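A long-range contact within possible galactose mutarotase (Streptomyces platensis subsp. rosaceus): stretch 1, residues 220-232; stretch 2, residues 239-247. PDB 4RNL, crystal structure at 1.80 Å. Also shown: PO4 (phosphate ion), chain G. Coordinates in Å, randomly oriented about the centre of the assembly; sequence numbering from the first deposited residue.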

ATOM      1  N   ALA A 220       8.054  23.678   1.535  1.00 16.13           N
ATOM      2  CA  ALA A 220       8.795  22.493   1.953  1.00 15.46           C
ATOM      3  C   ALA A 220       8.008  21.733   3.023  1.00 15.49           C
ATOM      4  O   ALA A 220       7.143  22.317   3.683  1.00 17.94           O
ATOM      5  CB  ALA A 220      10.117  22.935   2.509  1.00 15.52           C
ATOM      6  N   PRO A 221       8.301  20.432   3.202  1.00 13.78           N
ATOM      7  CA  PRO A 221       7.603  19.667   4.245  1.00 13.01           C
ATOM      8  C   PRO A 221       7.699  20.373   5.597  1.00 15.38           C
ATOM      9  O   PRO A 221       8.773  20.887   5.934  1.00 15.42           O
ATOM     10  CB  PRO A 221       8.364  18.339   4.266  1.00 15.11           C
ATOM     11  CG  PRO A 221       8.839  18.175   2.851  1.00 18.97           C
ATOM     12  CD  PRO A 221       9.208  19.581   2.409  1.00 16.14           C
ATOM     13  N   ALA A 222       6.586  20.432   6.330  1.00 11.49           N
ATOM     14  CA  ALA A 222       6.522  21.178   7.588  1.00 12.16           C
ATOM     15  C   ALA A 222       6.944  20.319   8.772  1.00 12.63           C
ATOM     16  O   ALA A 222       6.698  19.119   8.782  1.00 12.69           O
ATOM     17  CB  ALA A 222       5.116  21.711   7.802  1.00 15.93           C
ATOM     18  N   GLU A 223       7.558  20.926   9.787  1.00 11.57           N
ATOM     19  CA  GLU A 223       7.944  20.176  10.992  1.00 12.14           C
ATOM     20  C   GLU A 223       6.721  19.629  11.731  1.00 14.11           C
ATOM     21  O   GLU A 223       5.671  20.280  11.782  1.00 13.99           O
ATOM     22  CB  GLU A 223       8.778  21.052  11.936  1.00 17.20           C
ATOM     23  CG  GLU A 223      10.109  21.500  11.354  1.00 24.86           C
ATOM     24  N   VAL A 224       6.848  18.432  12.299  1.00  9.82           N
ATOM     25  CA  VAL A 224       5.720  17.843  13.025  1.00  9.12           C
ATOM     26  C   VAL A 224       5.666  18.324  14.465  1.00 11.85           C
ATOM     27  O   VAL A 224       4.629  18.220  15.110  1.00 12.40           O
ATOM     28  CB  VAL A 224       5.749  16.299  13.055  1.00 10.08           C
ATOM     29  CG1 VAL A 224       5.679  15.709  11.648  1.00 12.56           C
ATOM     30  CG2 VAL A 224       6.988  15.799  13.811  1.00 10.16           C
ATOM     31  N   THR A 225       6.779  18.849  14.974  1.00 15.54           N
ATOM     32  CA  THR A 225       6.830  19.247  16.381  1.00 14.59           C
ATOM     33  C   THR A 225       5.720  20.239  16.741  1.00 16.12           C
ATOM     34  O   THR A 225       5.473  21.212  16.016  1.00 14.19           O
ATOM     35  CB  THR A 225       8.207  19.816  16.792  1.00 17.90           C
ATOM     36  OG1 THR A 225       8.165  20.195  18.177  1.00 18.01           O
ATOM     37  CG2 THR A 225       8.590  21.033  15.938  1.00 16.10           C
ATOM     38  N   GLY A 226       5.024  19.960  17.841  1.00 10.53           N
ATOM     39  CA  GLY A 226       3.966  20.840  18.313  1.00 15.36           C
ATOM     40  C   GLY A 226       2.625  20.636  17.630  1.00 15.46           C
ATOM     41  O   GLY A 226       1.643  21.301  17.972  1.00 17.70           O
ATOM     42  N   THR A 227       2.574  19.717  16.671  1.00 11.05           N
ATOM     43  CA  THR A 227       1.343  19.454  15.934  1.00 10.39           C
ATOM     44  C   THR A 227       0.805  18.053  16.218  1.00 10.01           C
ATOM     45  O   THR A 227       1.478  17.215  16.829  1.00 12.37           O
ATOM     46  CB  THR A 227       1.565  19.518  14.413  1.00 11.16           C
ATOM     47  OG1 THR A 227       2.229  18.318  13.991  1.00 10.27           O
ATOM     48  CG2 THR A 227       2.401  20.735  14.011  1.00 13.72           C
ATOM     49  N   ARG A 228      -0.402  17.791  15.731  1.00  9.57           N
ATOM     50  CA  ARG A 228      -1.020  16.475  15.885  1.00 10.56           C
ATOM     51  C   ARG A 228      -0.316  15.418  15.032  1.00 12.90           C
ATOM     52  O   ARG A 228      -0.649  14.227  15.108  1.00 13.37           O
ATOM     53  CB  ARG A 228      -2.508  16.555  15.504  1.00 10.57           C
ATOM     54  CG  ARG A 228      -2.746  16.788  14.000  1.00 11.92           C
ATOM     55  CD  ARG A 228      -4.218  17.099  13.700  1.00 17.12           C
ATOM     56  NE  ARG A 228      -5.027  15.931  14.007  1.00 22.53           N
ATOM     57  CZ  ARG A 228      -5.335  14.980  13.130  1.00 15.69           C
ATOM     58  NH1 ARG A 228      -6.062  13.952  13.516  1.00 17.79           N
ATOM     59  NH2 ARG A 228      -4.939  15.069  11.870  1.00 17.72           N
ATOM     60  N   PHE A 229       0.660  15.832  14.224  1.00 10.92           N
ATOM     61  CA  PHE A 229       1.344  14.881  13.341  1.00  8.17           C
ATOM     62  C   PHE A 229       2.659  14.370  13.929  1.00 11.38           C
ATOM     63  O   PHE A 229       3.410  13.658  13.266  1.00 14.37           O
ATOM     64  CB  PHE A 229       1.561  15.506  11.958  1.00 12.72           C
ATOM     65  CG  PHE A 229       0.299  16.059  11.361  1.00  9.27           C
ATOM     66  CD1 PHE A 229      -0.603  15.219  10.716  1.00 11.30           C
ATOM     67  CD2 PHE A 229      -0.007  17.408  11.478  1.00  9.23           C
ATOM     68  CE1 PHE A 229      -1.777  15.721  10.173  1.00 11.57           C
ATOM     69  CE2 PHE A 229      -1.183  17.924  10.939  1.00 12.29           C
ATOM     70  CZ  PHE A 229      -2.070  17.078  10.287  1.00 11.73           C
ATOM     71  N   ASP A 230       2.933  14.726  15.180  1.00  9.47           N
ATOM     72  CA  ASP A 230       4.157  14.267  15.836  1.00 10.34           C
ATOM     73  C   ASP A 230       4.014  12.829  16.341  1.00 12.01           C
ATOM     74  O   ASP A 230       3.340  12.577  17.349  1.00 12.70           O
ATOM     75  CB  ASP A 230       4.540  15.207  16.992  1.00 14.07           C
ATOM     76  CG  ASP A 230       5.961  14.979  17.500  1.00 17.70           C
ATOM     77  OD1 ASP A 230       6.597  13.980  17.092  1.00 16.12           O
ATOM     78  OD2 ASP A 230       6.446  15.797  18.325  1.00 14.86           O
ATOM     79  N   PHE A 231       4.641  11.895  15.627  1.00 11.65           N
ATOM     80  CA  PHE A 231       4.690  10.477  16.013  1.00 10.50           C
ATOM     81  C   PHE A 231       6.129  10.050  16.272  1.00 11.75           C
ATOM     82  O   PHE A 231       6.464   8.864  16.170  1.00 11.94           O
ATOM     83  CB  PHE A 231       4.101   9.571  14.911  1.00 10.32           C
ATOM     84  CG  PHE A 231       2.591   9.597  14.824  1.00 10.56           C
ATOM     85  CD1 PHE A 231       1.820   8.784  15.649  1.00 11.21           C
ATOM     86  CD2 PHE A 231       1.942  10.397  13.883  1.00 10.06           C
ATOM     87  CE1 PHE A 231       0.426   8.792  15.565  1.00 10.92           C
ATOM     88  CE2 PHE A 231       0.548  10.414  13.792  1.00 13.19           C
ATOM     89  CZ  PHE A 231      -0.215   9.607  14.632  1.00 10.69           C
ATOM     90  N   ARG A 232       6.992  11.007  16.601  1.00  8.75           N
ATOM     91  CA  ARG A 232       8.401  10.680  16.798  1.00 12.77           C
ATOM     92  C   ARG A 232       8.590   9.770  18.015  1.00 18.12           C
ATOM     93  O   ARG A 232       9.510   8.948  18.044  1.00 14.55           O
ATOM     94  CB  ARG A 232       9.239  11.950  16.907  1.00 11.09           C
ATOM     95  CG  ARG A 232       9.408  12.695  15.559  1.00 14.02           C
ATOM     96  CD  ARG A 232      10.113  14.030  15.760  1.00 13.11           C
ATOM     97  NE  ARG A 232       9.361  14.883  16.682  1.00 15.51           N
ATOM     98  CZ  ARG A 232       9.858  15.955  17.294  1.00 21.52           C
ATOM     99  NH1 ARG A 232      11.114  16.324  17.084  1.00 17.68           N
ATOM    100  NH2 ARG A 232       9.097  16.657  18.120  1.00 19.90           N
ATOM    101  N   GLY A 239      -6.509  10.022  16.313  1.00 15.65           N
ATOM    102  CA  GLY A 239      -7.264  10.912  15.444  1.00 14.87           C
ATOM    103  C   GLY A 239      -7.390  10.400  14.023  1.00 14.69           C
ATOM    104  O   GLY A 239      -6.929   9.297  13.706  1.00 14.05           O
ATOM    105  N   ALA A 240      -8.029  11.201  13.172  1.00 12.68           N
ATOM    106  CA  ALA A 240      -8.151  10.890  11.755  1.00 14.40           C
ATOM    107  C   ALA A 240      -6.937  11.454  11.021  1.00  9.61           C
ATOM    108  O   ALA A 240      -6.515  12.585  11.290  1.00 12.40           O
ATOM    109  CB  ALA A 240      -9.427  11.501  11.196  1.00 13.78           C
ATOM    110  N   TYR A 241      -6.382  10.663  10.107  1.00  9.88           N
ATOM    111  CA  TYR A 241      -5.266  11.098   9.273  1.00 10.79           C
ATOM    112  C   TYR A 241      -5.487  10.672   7.834  1.00 11.34           C
ATOM    113  O   TYR A 241      -6.112   9.644   7.559  1.00  8.92           O
ATOM    114  CB  TYR A 241      -3.932  10.517   9.785  1.00  9.53           C
ATOM    115  CG  TYR A 241      -3.547  11.035  11.153  1.00 10.20           C
ATOM    116  CD1 TYR A 241      -2.816  12.209  11.285  1.00  9.22           C
ATOM    117  CD2 TYR A 241      -3.926  10.358  12.304  1.00  9.63           C
ATOM    118  CE1 TYR A 241      -2.473  12.706  12.536  1.00 10.22           C
ATOM    119  CE2 TYR A 241      -3.587  10.843  13.569  1.00 12.18           C
ATOM    120  CZ  TYR A 241      -2.860  12.018  13.672  1.00 11.75           C
ATOM    121  OH  TYR A 241      -2.517  12.508  14.917  1.00 13.04           O
ATOM    122  N   ASP A 242      -4.982  11.483   6.914  1.00 11.40           N
ATOM    123  CA  ASP A 242      -4.861  11.106   5.515  1.00 10.34           C
ATOM    124  C   ASP A 242      -3.738  11.981   4.991  1.00 10.57           C
ATOM    125  O   ASP A 242      -3.963  12.904   4.204  1.00 14.33           O
ATOM    126  CB  ASP A 242      -6.164  11.372   4.763  1.00 11.70           C
ATOM    127  CG  ASP A 242      -6.133  10.846   3.339  1.00 19.45           C
ATOM    128  OD1 ASP A 242      -5.149  10.156   2.972  1.00 14.49           O
ATOM    129  OD2 ASP A 242      -7.098  11.119   2.585  1.00 21.76           O
ATOM    130  N   HIS A 243      -2.531  11.705   5.479  1.00  8.01           N
ATOM    131  CA  HIS A 243      -1.398  12.614   5.328  1.00  8.11           C
ATOM    132  C   HIS A 243      -0.117  11.867   5.029  1.00 10.08           C
ATOM    133  O   HIS A 243       0.098  10.761   5.530  1.00 11.99           O
ATOM    134  CB  HIS A 243      -1.207  13.415   6.612  1.00  9.47           C
ATOM    135  CG  HIS A 243      -2.332  14.358   6.899  1.00 12.94           C
ATOM    136  ND1 HIS A 243      -3.514  13.945   7.475  1.00 12.75           N
ATOM    137  CD2 HIS A 243      -2.467  15.682   6.661  1.00 17.08           C
ATOM    138  CE1 HIS A 243      -4.323  14.983   7.602  1.00 12.47           C
ATOM    139  NE2 HIS A 243      -3.710  16.052   7.119  1.00 14.36           N
ATOM    140  N   ASN A 244       0.726  12.483   4.204  1.00 10.01           N
ATOM    141  CA  ASN A 244       2.048  11.964   3.902  1.00 10.17           C
ATOM    142  C   ASN A 244       3.066  12.494   4.902  1.00 11.94           C
ATOM    143  O   ASN A 244       3.100  13.696   5.191  1.00 12.30           O
ATOM    144  CB  ASN A 244       2.462  12.391   2.483  1.00 12.25           C
ATOM    145  CG  ASN A 244       3.907  12.033   2.160  1.00 13.59           C
ATOM    146  OD1 ASN A 244       4.218  10.879   1.845  1.00 11.26           O
ATOM    147  ND2 ASN A 244       4.794  13.028   2.213  1.00  9.67           N
ATOM    148  N   PHE A 245       3.895  11.594   5.421  1.00  9.47           N
ATOM    149  CA  PHE A 245       5.027  11.967   6.264  1.00 14.34           C
ATOM    150  C   PHE A 245       6.329  11.899   5.461  1.00 12.26           C
ATOM    151  O   PHE A 245       6.539  10.971   4.686  1.00 12.25           O
ATOM    152  CB  PHE A 245       5.086  11.044   7.493  1.00 10.44           C
ATOM    153  CG  PHE A 245       3.942  11.252   8.443  1.00 11.24           C
ATOM    154  CD1 PHE A 245       2.699  10.681   8.191  1.00 12.80           C
ATOM    155  CD2 PHE A 245       4.090  12.074   9.553  1.00 15.02           C
ATOM    156  CE1 PHE A 245       1.628  10.896   9.041  1.00 14.29           C
ATOM    157  CE2 PHE A 245       3.023  12.293  10.414  1.00 12.11           C
ATOM    158  CZ  PHE A 245       1.794  11.715  10.159  1.00 13.85           C
ATOM    159  N   ALA A 246       7.191  12.899   5.638  1.00  9.53           N
ATOM    160  CA  ALA A 246       8.512  12.894   5.023  1.00 13.25           C
ATOM    161  C   ALA A 246       9.456  12.118   5.938  1.00 14.63           C
ATOM    162  O   ALA A 246       9.891  12.617   6.979  1.00 13.98           O
ATOM    163  CB  ALA A 246       9.008  14.335   4.822  1.00 10.80           C
ATOM    164  N   LEU A 247       9.761  10.886   5.558  1.00 11.62           N
ATOM    165  CA  LEU A 247      10.582  10.023   6.392  1.00 11.31           C
ATOM    166  C   LEU A 247      11.997  10.553   6.503  1.00 12.92           C
ATOM    167  O   LEU A 247      12.582  10.994   5.510  1.00 14.11           O
ATOM    168  CB  LEU A 247      10.597   8.608   5.799  1.00  9.72           C
ATOM    169  CG  LEU A 247       9.193   8.025   5.658  1.00  8.97           C
ATOM    170  CD1 LEU A 247       9.241   6.652   4.991  1.00  9.13           C
ATOM    171  CD2 LEU A 247       8.543   7.930   7.031  1.00 14.45           C
TER
HETATM  172  P   PO4 G 403      11.390  19.306  19.512  0.79 42.92           P
HETATM  173  O1  PO4 G 403      11.655  20.769  19.755  0.79 44.72           O
HETATM  174  O2  PO4 G 403       9.903  19.068  19.438  0.79 37.39           O
HETATM  175  O3  PO4 G 403      12.051  18.873  18.224  0.79 33.51           O
HETATM  176  O4  PO4 G 403      11.937  18.510  20.674  0.79 50.67           O

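The contact joins a looping segment, 220-232, to a segment that runs into a strand, 239-247. No backbone-to-backbone hydrogen bond links the two. Side chains make the connection, and R228 and Y241 carry all of its hydrogen bonds.

R228 reaches across with its guanidinium. Its CA-to-CB bond points sideways, but the end of the chain comes nearer to the other stretch. NH1 of R228 donates to O of A240 at 2.7 Å, with an N-H...acceptor angle of 154°. NH2 of R228 donates to the same A240 O at 3.0 Å, with a more bent angle of 134°. One carbonyl oxygen therefore serves two donors, and it lies near the plane of the guanidinium, where the N-H bonds point. A240 N is 3.4 Å from R228 NH1, but both are donors and no bond forms.

The same guanidinium lies flat on the ring of Y241. The planes meet at 15° and the centres are 4.1 Å apart. R228 CZ is 4.1 Å from the ring centroid and over the face, so the stack is also a cation-pi contact. Its edge is thus used for hydrogen bonding and one face for stacking. G239 sits close to this group: its CA is 3.8 Å from R228 NH1. An ideal CB on G239 would fall 2.6 Å from R228 NH1, a clash.

Y241 returns a bond to the arginine backbone. Its OH donates to O of R228 at 2.5 Å, a short distance. The hydroxyl is also hydrogen-bonded elsewhere in the structure. On the ring face opposite the guanidinium lies F231, which turns its edge toward Y241. Their CZ atoms are 3.7 Å apart, and the planes meet at 64°. Y241 is thus held between a cation and an aromatic ring.

F229 fills the space beside this group. Its edge points toward the face of H243, with F229 CE1 3.6 Å from H243 CD2. F229 CD1 also lies 3.6 Å from Y241 CE1. H243 ND1 accepts from D242 N at 2.9 Å within its own stretch. F229 O is 3.2 Å from F245 CE2, at the edge of that ring. F245 also packs against F231, whose CD2 is 4.0 Å from F245 CZ. Farther along, P221 CB meets A246 CB at 4.1 Å.

The loop is braced internally. V224 O accepts from T227 N at 3.0 Å, closing a type II turn, and from T227 OG1 at 2.6 Å. T227 OG1 in turn accepts from F229 N at 2.9 Å. The following type I turn has a weak bond, D230 N to T227 O at 3.3 Å.

D230 points away from the other stretch and pairs with R232. R232 NH2 donates to D230 OD2 at 2.8 Å in a salt bridge, and R232 NE donates to D230 OD1 at 2.9 Å. R232 NH2 and NH1 also bind the phosphate, at O2 and O3 respectively, both at 2.9 Å.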